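Side-chain contacts in protein BONZAI 1 (PDB 6KXT), which binds phospholipids in a calcium-dependent manner and holds back cell death and defence responses in Arabidopsis thaliana: residues F68-V71 / Q72-G75; S103-D106 / L107-H111. One frame throughout, in Å; residues are numbered along the deposited sequence. Where two conformers were deposited one is given.

Contact 1 (F68-V71 / Q72-G75); sequences FLSV and QQVG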
ATOM      1  N   PHE A  68      -0.391  -8.825  -6.451  1.00 17.26           N
ATOM      2  CA  PHE A  68      -1.684  -9.478  -6.736  1.00 17.57           C
ATOM      3  C   PHE A  68      -2.403  -9.688  -5.423  1.00 18.33           C
ATOM      4  O   PHE A  68      -1.830 -10.260  -4.491  1.00 22.37           O
ATOM      5  CB  PHE A  68      -1.452 -10.836  -7.401  1.00 19.11           C
ATOM      6  CG  PHE A  68      -0.781 -10.681  -8.728  1.00 21.62           C
ATOM      7  CD1 PHE A  68       0.603 -10.603  -8.812  1.00 24.45           C
ATOM      8  CD2 PHE A  68      -1.526 -10.480  -9.870  1.00 24.36           C
ATOM      9  CE1 PHE A  68       1.232 -10.323 -10.012  1.00 24.42           C
ATOM     10  CE2 PHE A  68      -0.892 -10.269 -11.084  1.00 26.26           C
ATOM     11  CZ  PHE A  68       0.473 -10.209 -11.154  1.00 25.51           C
ATOM     12  N   LEU A  69      -3.598  -9.160  -5.309  1.00 16.03           N
ATOM     13  CA  LEU A  69      -4.392  -9.265  -4.072  1.00 18.46           C
ATOM     14  C   LEU A  69      -5.735  -9.936  -4.361  1.00 17.79           C
ATOM     15  O   LEU A  69      -6.495  -9.480  -5.235  1.00 18.50           O
ATOM     16  CB  LEU A  69      -4.607  -7.862  -3.511  1.00 15.18           C
ATOM     17  CG  LEU A  69      -3.365  -7.187  -2.957  1.00 18.91           C
ATOM     18  CD1 LEU A  69      -3.602  -5.704  -2.717  1.00 17.73           C
ATOM     19  CD2 LEU A  69      -2.878  -7.891  -1.686  1.00 23.74           C
ATOM     20  N   SER A  70      -6.021 -10.967  -3.612  1.00 17.07           N
ATOM     21  CA  SER A  70      -7.340 -11.651  -3.656  1.00 16.92           C
ATOM     22  C   SER A  70      -8.300 -10.977  -2.689  1.00 17.48           C
ATOM     23  O   SER A  70      -7.893 -10.282  -1.731  1.00 17.87           O
ATOM     24  CB  SER A  70      -7.154 -13.105  -3.300  1.00 18.09           C
ATOM     25  OG  SER A  70      -6.920 -13.240  -1.900  1.00 18.68           O
ATOM     26  N   VAL A  71      -9.576 -11.303  -2.830  1.00 16.53           N
ATOM     27  CA  VAL A  71     -10.629 -10.952  -1.869  1.00 17.06           C
ATOM     28  C   VAL A  71     -10.345 -11.608  -0.513  1.00 18.08           C
ATOM     29  O   VAL A  71     -10.589 -10.953   0.484  1.00 19.90           O
ATOM     30  CB  VAL A  71     -12.010 -11.328  -2.439  1.00 19.15           C
ATOM     31  CG1 VAL A  71     -13.085 -11.263  -1.371  1.00 20.36           C
ATOM     32  CG2 VAL A  71     -12.362 -10.405  -3.606  1.00 18.33           C
ATOM     33  N   GLN A  72      -9.778 -12.804  -0.492  1.00 19.29           N
ATOM     34  CA  GLN A  72      -9.495 -13.437   0.818  1.00 21.48           C
ATOM     35  C   GLN A  72      -8.393 -12.639   1.547  1.00 21.45           C
ATOM     36  O   GLN A  72      -8.413 -12.553   2.779  1.00 22.97           O
ATOM     37  CB  GLN A  72      -9.161 -14.899   0.569  1.00 21.05           C
ATOM     38  CG  GLN A  72     -10.333 -15.695  -0.050  1.00 25.65           C
ATOM     39  CD  GLN A  72     -10.712 -15.306  -1.479  1.00 22.68           C
ATOM     40  OE1 GLN A  72      -9.866 -15.307  -2.409  1.00 20.51           O
ATOM     41  NE2 GLN A  72     -12.027 -15.065  -1.656  1.00 21.92           N
ATOM     42  N   GLN A  73      -7.453 -12.050   0.826  1.00 17.62           N
ATOM     43  CA  GLN A  73      -6.355 -11.265   1.431  1.00 18.08           C
ATOM     44  C   GLN A  73      -6.901  -9.956   1.997  1.00 20.48           C
ATOM     45  O   GLN A  73      -6.271  -9.448   2.925  1.00 20.70           O
ATOM     46  CB  GLN A  73      -5.228 -11.072   0.417  1.00 17.61           C
ATOM     47  CG  GLN A  73      -4.385 -12.321   0.178  1.00 17.32           C
ATOM     48  CD  GLN A  73      -3.443 -12.148  -0.969  1.00 22.66           C
ATOM     49  OE1 GLN A  73      -3.836 -11.787  -2.085  1.00 19.00           O
ATOM     50  NE2 GLN A  73      -2.154 -12.314  -0.697  1.00 26.11           N
ATOM     51  N   VAL A  74      -7.911  -9.332   1.392  1.00 17.12           N
ATOM     52  CA  VAL A  74      -8.334  -7.970   1.777  1.00 17.19           C
ATOM     53  C   VAL A  74      -9.665  -7.966   2.517  1.00 19.28           C
ATOM     54  O   VAL A  74      -9.987  -6.906   3.097  1.00 21.39           O
ATOM     55  CB  VAL A  74      -8.359  -7.016   0.551  1.00 18.07           C
ATOM     56  CG1 VAL A  74      -6.993  -6.899  -0.110  1.00 17.05           C
ATOM     57  CG2 VAL A  74      -9.411  -7.410  -0.474  1.00 19.59           C
ATOM     58  N   GLY A  75     -10.409  -9.080   2.481  1.00 18.41           N
ATOM     59  CA  GLY A  75     -11.747  -9.225   3.088  1.00 21.57           C
ATOM     60  C   GLY A  75     -12.819  -8.987   2.053  1.00 23.81           C
ATOM     61  O   GLY A  75     -13.590  -9.915   1.730  1.00 22.47           O
TER
HETATM   62  O   HOH W   1      -0.100 -11.175  -2.675  1.00 33.47           O
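Ser70 and Gln73 clasp each other in a capping box, where strand 67-70 of the second C2 domain (C2B) gives way to the short helix 71-74. Ser70 OG accepts from Gln73 N at 3.0 Å. In return the Gln73 side chain, extended beyond CG, runs back along the strand end, and its OE1 accepts a hydrogen bond from Ser70 N at 2.8 Å. This second bond is nearly straight (169°) and lies in the carbonyl plane of the amide. The tight part is where the amide meets the strand: Gln73 OE1 sits 3.3 Å from Leu69 CA, and the Leu69 side chain crosses that of Gln73 at about a right angle. Leu69 CB approaches Val74 CG1 at 4.3 Å, and both residues continue inward onto Leu104. Toward solvent the contact is looser: the exposed Phe68 ring turns from the helix, and a water bridges Phe68 O and Gln73 NE2. A leucine at Gln73 would probably leave Ser70 N without its acceptor and this water without its amide partner. Gly75, with positive phi, ends the helix, and its N donates to Val71 O at 2.7 Å, a bent bond (134°).

Contact 2 (S103-D106 / L107-H111); sequences SLSD and LEKLH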
ATOM      1  N   SER A 103      -9.268   1.113   0.805  1.00 15.51           N
ATOM      2  CA  SER A 103      -9.773  -0.159   0.270  1.00 14.73           C
ATOM      3  C   SER A 103      -9.312  -0.350  -1.161  1.00 14.13           C
ATOM      4  O   SER A 103      -8.813   0.591  -1.796  1.00 13.95           O
ATOM      5  CB  SER A 103     -11.273  -0.204   0.261  1.00 14.11           C
ATOM      6  OG  SER A 103     -11.795   0.804  -0.605  1.00 15.93           O
ATOM      7  N   LEU A 104      -9.479  -1.530  -1.715  1.00 13.29           N
ATOM      8  CA  LEU A 104      -9.187  -1.743  -3.148  1.00 13.49           C
ATOM      9  C   LEU A 104     -10.072  -0.806  -3.967  1.00 14.74           C
ATOM     10  O   LEU A 104      -9.594  -0.296  -5.015  1.00 14.26           O
ATOM     11  CB  LEU A 104      -9.394  -3.212  -3.526  1.00 14.12           C
ATOM     12  CG  LEU A 104      -8.406  -4.257  -3.011  1.00 17.68           C
ATOM     13  CD1 LEU A 104      -8.637  -5.617  -3.673  1.00 18.35           C
ATOM     14  CD2 LEU A 104      -6.979  -3.809  -3.181  1.00 18.82           C
ATOM     15  N   SER A 105     -11.350  -0.645  -3.594  1.00 13.72           N
ATOM     16  CA  SER A 105     -12.272   0.257  -4.326  1.00 14.09           C
ATOM     17  C   SER A 105     -11.643   1.655  -4.371  1.00 14.42           C
ATOM     18  O   SER A 105     -11.680   2.362  -5.414  1.00 15.22           O
ATOM     19  CB  SER A 105     -13.638   0.222  -3.653  1.00 18.05           C
ATOM     20  OG  SER A 105     -14.494   1.085  -4.351  1.00 19.32           O
ATOM     21  N   ASP A 106     -11.100   2.112  -3.265  1.00 14.04           N
ATOM     22  CA  ASP A 106     -10.451   3.440  -3.170  1.00 14.60           C
ATOM     23  C   ASP A 106      -9.200   3.497  -4.046  1.00 13.33           C
ATOM     24  O   ASP A 106      -9.009   4.487  -4.797  1.00 14.81           O
ATOM     25  CB  ASP A 106     -10.006   3.698  -1.731  1.00 14.48           C
ATOM     26  CG  ASP A 106     -11.089   3.877  -0.691  1.00 17.66           C
ATOM     27  OD1 ASP A 106     -12.223   4.218  -1.063  1.00 18.25           O
ATOM     28  OD2 ASP A 106     -10.757   3.678   0.524  1.00 16.87           O
ATOM     29  N   LEU A 107      -8.395   2.455  -4.046  1.00 13.97           N
ATOM     30  CA  LEU A 107      -7.185   2.442  -4.897  1.00 13.10           C
ATOM     31  C   LEU A 107      -7.595   2.527  -6.364  1.00 15.32           C
ATOM     32  O   LEU A 107      -6.912   3.177  -7.146  1.00 14.44           O
ATOM     33  CB  LEU A 107      -6.385   1.179  -4.612  1.00 13.68           C
ATOM     34  CG  LEU A 107      -5.796   1.086  -3.187  1.00 15.09           C
ATOM     35  CD1 LEU A 107      -5.002  -0.200  -3.065  1.00 15.12           C
ATOM     36  CD2 LEU A 107      -4.944   2.304  -2.807  1.00 16.98           C
ATOM     37  N   GLU A 108      -8.675   1.863  -6.769  1.00 14.88           N
ATOM     38  CA  GLU A 108      -9.144   1.947  -8.166  1.00 15.26           C
ATOM     39  C   GLU A 108      -9.547   3.391  -8.468  1.00 13.77           C
ATOM     40  O   GLU A 108      -9.223   3.859  -9.565  1.00 14.35           O
ATOM     41  CB  GLU A 108     -10.293   0.977  -8.340  1.00 16.77           C
ATOM     42  CG  GLU A 108     -10.814   0.908  -9.756  1.00 18.60           C
ATOM     43  CD  GLU A 108     -11.898  -0.158  -9.960  1.00 20.78           C
ATOM     44  OE1 GLU A 108     -12.620  -0.431  -9.041  1.00 26.47           O
ATOM     45  OE2 GLU A 108     -11.957  -0.667 -11.073  1.00 28.10           O
ATOM     46  N   LYS A 109     -10.200   4.074  -7.547  1.00 13.93           N
ATOM     47  CA  LYS A 109     -10.626   5.477  -7.783  0.60 14.04           C
ATOM     48  C   LYS A 109      -9.380   6.366  -7.935  1.00 14.93           C
ATOM     49  O   LYS A 109      -9.370   7.235  -8.836  1.00 14.34           O
ATOM     50  CB  LYS A 109     -11.582   5.906  -6.685  0.60 14.16           C
ATOM     51  CG  LYS A 109     -12.947   5.233  -6.730  0.60 15.25           C
ATOM     52  CD  LYS A 109     -13.690   5.551  -5.470  0.60 15.92           C
ATOM     53  CE  LYS A 109     -15.079   4.967  -5.439  0.60 22.75           C
ATOM     54  NZ  LYS A 109     -15.088   3.499  -5.266  0.60 24.70           N
ATOM     55  N   LEU A 110      -8.343   6.168  -7.133  1.00 16.04           N
ATOM     56  CA  LEU A 110      -7.114   6.978  -7.295  1.00 14.48           C
ATOM     57  C   LEU A 110      -6.550   6.720  -8.687  1.00 14.71           C
ATOM     58  O   LEU A 110      -6.135   7.686  -9.388  1.00 14.70           O
ATOM     59  CB  LEU A 110      -6.045   6.577  -6.267  1.00 15.03           C
ATOM     60  CG  LEU A 110      -6.346   6.933  -4.829  1.00 17.27           C
ATOM     61  CD1 LEU A 110      -5.372   6.228  -3.911  1.00 18.72           C
ATOM     62  CD2 LEU A 110      -6.309   8.432  -4.608  1.00 17.13           C
ATOM     63  N   HIS A 111      -6.506   5.480  -9.117  1.00 13.02           N
ATOM     64  CA  HIS A 111      -6.014   5.146 -10.460  1.00 14.86           C
ATOM     65  C   HIS A 111      -6.866   5.855 -11.528  1.00 14.88           C
ATOM     66  O   HIS A 111      -6.321   6.456 -12.464  1.00 16.17           O
ATOM     67  CB  HIS A 111      -6.039   3.653 -10.605  1.00 14.95           C
ATOM     68  CG  HIS A 111      -5.687   3.247 -11.979  1.00 17.00           C
ATOM     69  ND1 HIS A 111      -4.460   3.444 -12.578  1.00 19.61           N
ATOM     70  CD2 HIS A 111      -6.494   2.718 -12.928  1.00 17.92           C
ATOM     71  CE1 HIS A 111      -4.546   3.016 -13.846  1.00 17.61           C
ATOM     72  NE2 HIS A 111      -5.770   2.573 -14.061  1.00 19.80           N
TER
HETATM   73  O   HOH W   2     -13.819   1.767  -7.501  1.00 31.30           O
HETATM   74  O   HOH W   3     -14.319   3.703  -2.672  1.00 21.92           O
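Leu104 and Leu107 each set CG anti to their own carbonyl carbon (chi1 -71° and -65°) and continue extended, which brings Leu104 CD2 and Leu107 CD1 together at 4.1 Å on the buried side of the helix. The two side chains cross obliquely over strand 13-21, where both pack on Ile16. Leu107 CG also lies 3.4 Å from Ser103 O, the carbonyl that accepts from Leu107 N at 3.0 Å. These residues belong to the first turns of helix 104-113 of the C2 domain, which opens with a capping box: Asp106 N donates to Ser103 OG at 3.0 Å, while Ser103 N meets Asp106 OD2 from above the carboxylate plane. Lys109 was modelled in two conformers, so the approach of its NZ to Ser105 OG is tentative. In the one given here the chain runs extended over Ser105 O, with Lys109 CG 3.4 Å from that oxygen, and bends at its last torsion (chi4 72°), leaving NZ 2.6 Å from Ser105 OG. In this conformer two waters accept from NZ. One donates to both Ser105 O and Glu108 OE1; the other donates to Asp106 OD1, bridging two opposite charges whose atoms, Asp106 OD1 and Lys109 NZ, are 5.1 Å apart and not in contact. Glu108 OE1 also forms a salt bridge with Lys77.

Both contacts belong to the second C2 domain (C2B) of this copine, and contact 1 closes along the chain before contact 2 opens, with strands 81-87 and 95-102 between them. Their centres lie about 14 Å apart. Each marks a place where a helix starts: helix 71-74 follows directly on strand 67-70, an outermost strand of the five-stranded antiparallel sheet, and helix 104-113 follows strand 95-102 of the four-stranded one. They meet through Leu104, whose CD1 lies 3.7 Å from Val74 CG2 and whose CD2 lies 3.9 Å from Leu69 CD1. The longer helix thus packs on strands 13-21 and 133-143 and on the turn at the five-stranded sheet's edge, one leucine joining the two helix starts.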